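Local coordinates for protein response regulator FixJ (Bradyrhizobium japonicum, PDB 5XSO) that acts, once activated by the oxygen-sensing kinase FixL, as a DNA-binding response regulator that induces expression of the nitrogen-fixation regulatory genes nifA and fixK, at residues A[30-39]-A[117-127]. Sequence-based numbering, arbitrary orientation.
Sequences LNFLLDSAGF and FEDDRLTAMIE
Leu33 and Thr123 stand at the middle of the helix-helix packing by which the first and last helices of the CheY-like receiver domain, 24-36 and 119-138, pack across each other on one face of its parallel five-stranded sheet. The short helical segments cross at -62° with axes 10.3 Å apart, and no hydrogen bond joins them; the fit is one of shape. Leu33 is the main bump of its helix. With CG held between the backbone N and carbonyl carbon (chi1 79°), it spreads its methyls over the first turn of the other helix: CD1 reaches Leu122 CD2 and Thr123 CG2, while CD2 lies 3.3 Å from Asp119 OD1, so the carboxylate flanks the leucine without bonding to it. Shortening Leu33 to alanine would remove both methyls and is likely to leave the space against Asp119, Leu122 and Thr123 underfilled, the Thr123 methyl losing one of its walls. That methyl, CG2, enters a hollow lined by Leu33, Leu34, Ala37 and the ring of Phe39, and meets Ala37 CB at 3.6 Å. Nearer the sheet, Leu30 CD2 is 3.5 Å from Leu122 CD2 and also approaches the edge of the Phe117 ring at CZ. Leu34 crosses Ile126 at about a right angle, CD2 against Ile126 CD1 at 3.6 Å, and both side chains touch Ile17 of strand 16-20. Past the helix end, the Schellman turn at Gly38 swings Phe39 back toward helix 119-138. Its ring closes the interface: Glu127 CG sits at the ring edge, 4.2 Å from CZ, and Ile126 CG2 approaches obliquely, 3.7 Å from Phe39 CE2.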
ATOM      1  N   LEU A  30     -25.210   4.517   1.594  1.00 17.26           N
ATOM      2  CA  LEU A  30     -23.881   4.683   2.183  1.00 16.50           C
ATOM      3  C   LEU A  30     -23.606   6.133   2.538  1.00 17.11           C
ATOM      4  O   LEU A  30     -23.028   6.414   3.593  1.00 17.22           O
ATOM      5  CB  LEU A  30     -22.806   4.180   1.225  1.00 15.97           C
ATOM      6  CG  LEU A  30     -22.975   2.667   1.054  1.00 23.41           C
ATOM      7  CD1 LEU A  30     -21.952   2.208   0.037  1.00 28.80           C
ATOM      8  CD2 LEU A  30     -22.766   1.965   2.368  1.00 21.71           C
ATOM      9  N   ASN A  31     -23.911   7.049   1.614  1.00 18.09           N
ATOM     10  CA  ASN A  31     -23.679   8.479   1.863  1.00 19.04           C
ATOM     11  C   ASN A  31     -24.304   8.834   3.213  1.00 19.33           C
ATOM     12  O   ASN A  31     -23.661   9.425   4.095  1.00 21.33           O
ATOM     13  CB  ASN A  31     -24.283   9.297   0.701  1.00 20.49           C
ATOM     14  CG  ASN A  31     -23.553  10.650   0.420  1.00 23.02           C
ATOM     15  OD1 ASN A  31     -22.585  11.004   1.078  1.00 25.27           O
ATOM     16  ND2 ASN A  31     -24.070  11.422  -0.558  1.00 23.29           N
ATOM     17  N   PHE A  32     -25.557   8.445   3.393  1.00 19.73           N
ATOM     18  CA  PHE A  32     -26.275   8.854   4.596  1.00 20.48           C
ATOM     19  C   PHE A  32     -25.683   8.209   5.853  1.00 19.65           C
ATOM     20  O   PHE A  32     -25.381   8.909   6.844  1.00 20.14           O
ATOM     21  CB  PHE A  32     -27.765   8.538   4.458  1.00 24.16           C
ATOM     22  CG  PHE A  32     -28.607   9.246   5.481  1.00 25.48           C
ATOM     23  CD1 PHE A  32     -29.001   8.578   6.649  1.00 24.80           C
ATOM     24  CD2 PHE A  32     -28.941  10.608   5.307  1.00 24.31           C
ATOM     25  CE1 PHE A  32     -29.792   9.279   7.631  1.00 31.07           C
ATOM     26  CE2 PHE A  32     -29.716  11.329   6.301  1.00 25.91           C
ATOM     27  CZ  PHE A  32     -30.134  10.638   7.442  1.00 32.95           C
ATOM     28  N   LEU A  33     -25.531   6.887   5.854  1.00 18.69           N
ATOM     29  CA  LEU A  33     -25.087   6.215   7.075  1.00 18.32           C
ATOM     30  C   LEU A  33     -23.649   6.570   7.465  1.00 17.78           C
ATOM     31  O   LEU A  33     -23.296   6.507   8.648  1.00 18.02           O
ATOM     32  CB  LEU A  33     -25.214   4.683   6.919  1.00 17.69           C
ATOM     33  CG  LEU A  33     -24.170   3.882   6.134  1.00 16.55           C
ATOM     34  CD1 LEU A  33     -22.917   3.470   6.970  1.00 16.76           C
ATOM     35  CD2 LEU A  33     -24.812   2.550   5.522  1.00 16.41           C
ATOM     36  N   LEU A  34     -22.763   6.816   6.496  1.00 17.23           N
ATOM     37  CA  LEU A  34     -21.397   7.153   6.875  1.00 17.15           C
ATOM     38  C   LEU A  34     -21.354   8.547   7.510  1.00 18.36           C
ATOM     39  O   LEU A  34     -20.577   8.798   8.445  1.00 18.83           O
ATOM     40  CB  LEU A  34     -20.514   7.085   5.632  1.00 16.92           C
ATOM     41  CG  LEU A  34     -20.387   5.635   5.076  1.00 15.93           C
ATOM     42  CD1 LEU A  34     -19.684   5.703   3.696  1.00 16.14           C
ATOM     43  CD2 LEU A  34     -19.606   4.795   6.041  1.00 15.59           C
ATOM     44  N   ASP A  35     -22.179   9.459   6.997  1.00 19.10           N
ATOM     45  CA  ASP A  35     -22.228  10.790   7.595  1.00 20.49           C
ATOM     46  C   ASP A  35     -22.713  10.713   9.034  1.00 20.98           C
ATOM     47  O   ASP A  35     -22.173  11.395   9.917  1.00 21.96           O
ATOM     48  CB  ASP A  35     -23.140  11.710   6.798  1.00 21.45           C
ATOM     49  CG  ASP A  35     -23.125  13.132   7.377  1.00 23.16           C
ATOM     50  OD1 ASP A  35     -22.058  13.759   7.387  1.00 23.74           O
ATOM     51  OD2 ASP A  35     -24.159  13.530   7.912  1.00 24.04           O
ATOM     52  N   SER A  36     -23.750   9.891   9.287  1.00 20.64           N
ATOM     53  CA  SER A  36     -24.252   9.750  10.654  1.00 21.50           C
ATOM     54  C   SER A  36     -23.191   9.218  11.595  1.00 21.29           C
ATOM     55  O   SER A  36     -23.212   9.536  12.790  1.00 23.65           O
ATOM     56  CB  SER A  36     -25.497   8.862  10.741  1.00 24.22           C
ATOM     57  OG  SER A  36     -26.482   9.254   9.791  1.00 33.31           O
ATOM     58  N   ALA A  37     -22.279   8.411  11.087  1.00 20.08           N
ATOM     59  CA  ALA A  37     -21.203   7.919  11.915  1.00 22.38           C
ATOM     60  C   ALA A  37     -20.041   8.904  12.026  1.00 25.30           C
ATOM     61  O   ALA A  37     -19.082   8.624  12.752  1.00 24.86           O
ATOM     62  CB  ALA A  37     -20.731   6.561  11.371  1.00 20.76           C
ATOM     63  N   GLY A  38     -20.060  10.011  11.302  1.00 21.30           N
ATOM     64  CA  GLY A  38     -19.016  11.008  11.441  1.00 22.38           C
ATOM     65  C   GLY A  38     -17.877  10.918  10.443  1.00 23.39           C
ATOM     66  O   GLY A  38     -16.874  11.626  10.615  1.00 23.02           O
ATOM     67  N   PHE A  39     -18.008  10.123   9.385  1.00 20.66           N
ATOM     68  CA  PHE A  39     -16.982  10.046   8.345  1.00 20.55           C
ATOM     69  C   PHE A  39     -17.198  11.089   7.253  1.00 21.28           C
ATOM     70  O   PHE A  39     -18.334  11.425   6.938  1.00 21.25           O
ATOM     71  CB  PHE A  39     -17.039   8.654   7.693  1.00 19.14           C
ATOM     72  CG  PHE A  39     -16.648   7.572   8.622  1.00 19.07           C
ATOM     73  CD1 PHE A  39     -17.613   6.798   9.235  1.00 20.42           C
ATOM     74  CD2 PHE A  39     -15.290   7.334   8.904  1.00 19.24           C
ATOM     75  CE1 PHE A  39     -17.283   5.814  10.100  1.00 26.76           C
ATOM     76  CE2 PHE A  39     -14.936   6.320   9.766  1.00 19.28           C
ATOM     77  CZ  PHE A  39     -15.911   5.546  10.365  1.00 22.91           C
ATOM     78  N   PHE A 117     -26.213  -5.728   4.633  1.00 17.98           N
ATOM     79  CA  PHE A 117     -25.452  -5.699   5.875  1.00 24.05           C
ATOM     80  C   PHE A 117     -25.964  -4.546   6.742  1.00 18.13           C
ATOM     81  O   PHE A 117     -26.542  -3.564   6.250  1.00 19.12           O
ATOM     82  CB  PHE A 117     -23.898  -5.615   5.565  1.00 18.09           C
ATOM     83  CG  PHE A 117     -23.508  -4.436   4.710  1.00 17.36           C
ATOM     84  CD1 PHE A 117     -23.460  -3.144   5.251  1.00 15.82           C
ATOM     85  CD2 PHE A 117     -23.247  -4.620   3.363  1.00 16.09           C
ATOM     86  CE1 PHE A 117     -23.107  -2.058   4.468  1.00 19.42           C
ATOM     87  CE2 PHE A 117     -22.885  -3.547   2.542  1.00 15.20           C
ATOM     88  CZ  PHE A 117     -22.823  -2.261   3.099  1.00 14.93           C
ATOM     89  N   GLU A 118     -25.695  -4.623   8.039  1.00 24.40           N
ATOM     90  CA  GLU A 118     -26.086  -3.552   8.956  1.00 29.71           C
ATOM     91  C   GLU A 118     -25.114  -2.379   8.904  1.00 28.68           C
ATOM     92  O   GLU A 118     -23.904  -2.572   8.692  1.00 24.47           O
ATOM     93  CB  GLU A 118     -26.147  -4.090  10.380  1.00 44.95           C
ATOM     94  CG  GLU A 118     -27.069  -5.297  10.548  1.00 53.39           C
ATOM     95  CD  GLU A 118     -28.546  -4.927  10.590  1.00 64.96           C
ATOM     96  OE1 GLU A 118     -29.394  -5.837  10.759  1.00 74.76           O
ATOM     97  OE2 GLU A 118     -28.867  -3.725  10.463  1.00 71.70           O
ATOM     98  N   ASP A 119     -25.650  -1.162   9.123  1.00 25.76           N
ATOM     99  CA  ASP A 119     -24.834   0.062   9.100  1.00 24.34           C
ATOM    100  C   ASP A 119     -23.637  -0.074  10.026  1.00 24.60           C
ATOM    101  O   ASP A 119     -22.508   0.321   9.685  1.00 18.99           O
ATOM    102  CB  ASP A 119     -25.646   1.304   9.545  1.00 24.98           C
ATOM    103  CG  ASP A 119     -26.791   1.667   8.612  1.00 25.72           C
ATOM    104  OD1 ASP A 119     -26.961   1.022   7.582  1.00 25.10           O
ATOM    105  OD2 ASP A 119     -27.553   2.623   8.936  1.00 26.28           O
ATOM    106  N   ASP A 120     -23.862  -0.612  11.225  1.00 26.70           N
ATOM    107  CA  ASP A 120     -22.798  -0.612  12.227  1.00 33.10           C
ATOM    108  C   ASP A 120     -21.728  -1.638  11.927  1.00 29.42           C
ATOM    109  O   ASP A 120     -20.583  -1.488  12.392  1.00 26.51           O
ATOM    110  CB  ASP A 120     -23.361  -0.884  13.620  1.00 38.67           C
ATOM    111  CG  ASP A 120     -24.077   0.306  14.225  1.00 43.60           C
ATOM    112  OD1 ASP A 120     -24.130   1.453  13.647  1.00 31.11           O
ATOM    113  OD2 ASP A 120     -24.644   0.071  15.311  1.00 44.37           O
ATOM    114  N   ARG A 121     -22.076  -2.717  11.209  1.00 27.71           N
ATOM    115  CA  ARG A 121     -21.052  -3.663  10.803  1.00 28.98           C
ATOM    116  C   ARG A 121     -20.068  -3.010   9.837  1.00 17.27           C
ATOM    117  O   ARG A 121     -18.848  -3.243   9.931  1.00 18.88           O
ATOM    118  CB  ARG A 121     -21.697  -4.896  10.165  1.00 26.43           C
ATOM    119  CG  ARG A 121     -20.701  -5.926   9.692  1.00 25.43           C
ATOM    120  CD  ARG A 121     -20.509  -6.982  10.678  1.00 39.08           C
ATOM    121  NE  ARG A 121     -20.039  -8.214  10.045  1.00 54.21           N
ATOM    122  CZ  ARG A 121     -18.757  -8.558   9.945  1.00 60.27           C
ATOM    123  NH1 ARG A 121     -17.823  -7.750  10.432  1.00 54.93           N
ATOM    124  NH2 ARG A 121     -18.409  -9.707   9.360  1.00 60.54           N
ATOM    125  N   LEU A 122     -20.574  -2.199   8.900  1.00 17.42           N
ATOM    126  CA  LEU A 122     -19.676  -1.477   7.995  1.00 15.66           C
ATOM    127  C   LEU A 122     -18.818  -0.489   8.773  1.00 18.85           C
ATOM    128  O   LEU A 122     -17.602  -0.427   8.581  1.00 15.92           O
ATOM    129  CB  LEU A 122     -20.469  -0.722   6.927  1.00 16.22           C
ATOM    130  CG  LEU A 122     -19.638   0.075   5.917  1.00 15.96           C
ATOM    131  CD1 LEU A 122     -18.501  -0.789   5.275  1.00 14.28           C
ATOM    132  CD2 LEU A 122     -20.615   0.694   4.879  1.00 14.34           C
ATOM    133  N   THR A 123     -19.433   0.312   9.658  1.00 18.25           N
ATOM    134  CA  THR A 123     -18.630   1.385  10.243  1.00 18.68           C
ATOM    135  C   THR A 123     -17.577   0.811  11.193  1.00 20.17           C
ATOM    136  O   THR A 123     -16.433   1.284  11.206  1.00 21.99           O
ATOM    137  CB  THR A 123     -19.513   2.441  10.930  1.00 22.13           C
ATOM    138  OG1 THR A 123     -20.401   1.809  11.839  1.00 24.52           O
ATOM    139  CG2 THR A 123     -20.334   3.271   9.901  1.00 20.30           C
ATOM    140  N   ALA A 124     -17.896  -0.272  11.911  1.00 19.26           N
ATOM    141  CA  ALA A 124     -16.875  -0.953  12.708  1.00 24.81           C
ATOM    142  C   ALA A 124     -15.759  -1.519  11.838  1.00 23.06           C
ATOM    143  O   ALA A 124     -14.586  -1.539  12.239  1.00 21.21           O
ATOM    144  CB  ALA A 124     -17.497  -2.092  13.519  1.00 28.49           C
ATOM    145  N   MET A 125     -16.106  -2.063  10.674  1.00 18.76           N
ATOM    146  CA  MET A 125     -15.073  -2.605   9.808  1.00 17.56           C
ATOM    147  C   MET A 125     -14.192  -1.494   9.273  1.00 16.95           C
ATOM    148  O   MET A 125     -12.978  -1.679   9.115  1.00 19.02           O
ATOM    149  CB  MET A 125     -15.727  -3.394   8.669  1.00 17.54           C
ATOM    150  CG  MET A 125     -14.777  -4.079   7.690  1.00 17.72           C
ATOM    151  SD  MET A 125     -15.791  -5.009   6.477  1.00 25.55           S
ATOM    152  CE  MET A 125     -16.388  -6.342   7.490  1.00 23.94           C
ATOM    153  N   ILE A 126     -14.795  -0.350   8.943  1.00 16.48           N
ATOM    154  CA  ILE A 126     -14.017   0.773   8.451  1.00 17.28           C
ATOM    155  C   ILE A 126     -13.069   1.252   9.533  1.00 20.80           C
ATOM    156  O   ILE A 126     -11.906   1.562   9.262  1.00 18.91           O
ATOM    157  CB  ILE A 126     -14.951   1.917   7.997  1.00 16.42           C
ATOM    158  CG1 ILE A 126     -15.665   1.534   6.689  1.00 15.59           C
ATOM    159  CG2 ILE A 126     -14.144   3.271   7.863  1.00 17.31           C
ATOM    160  CD1 ILE A 126     -16.902   2.511   6.367  1.00 15.29           C
ATOM    161  N   GLU A 127     -13.570   1.374  10.772  1.00 21.04           N
ATOM    162  CA  GLU A 127     -12.709   1.893  11.839  1.00 32.94           C
ATOM    163  C   GLU A 127     -11.483   1.024  12.011  1.00 26.77           C
ATOM    164  O   GLU A 127     -10.362   1.535  12.193  1.00 28.80           O
ATOM    165  CB  GLU A 127     -13.463   1.984  13.166  1.00 32.92           C
ATOM    166  CG  GLU A 127     -14.066   3.318  13.418  1.00 49.50           C
ATOM    167  CD  GLU A 127     -14.491   3.465  14.864  1.00 66.46           C
ATOM    168  OE1 GLU A 127     -15.710   3.620  15.104  1.00 71.58           O
ATOM    169  OE2 GLU A 127     -13.601   3.408  15.751  1.00 72.88           O
TER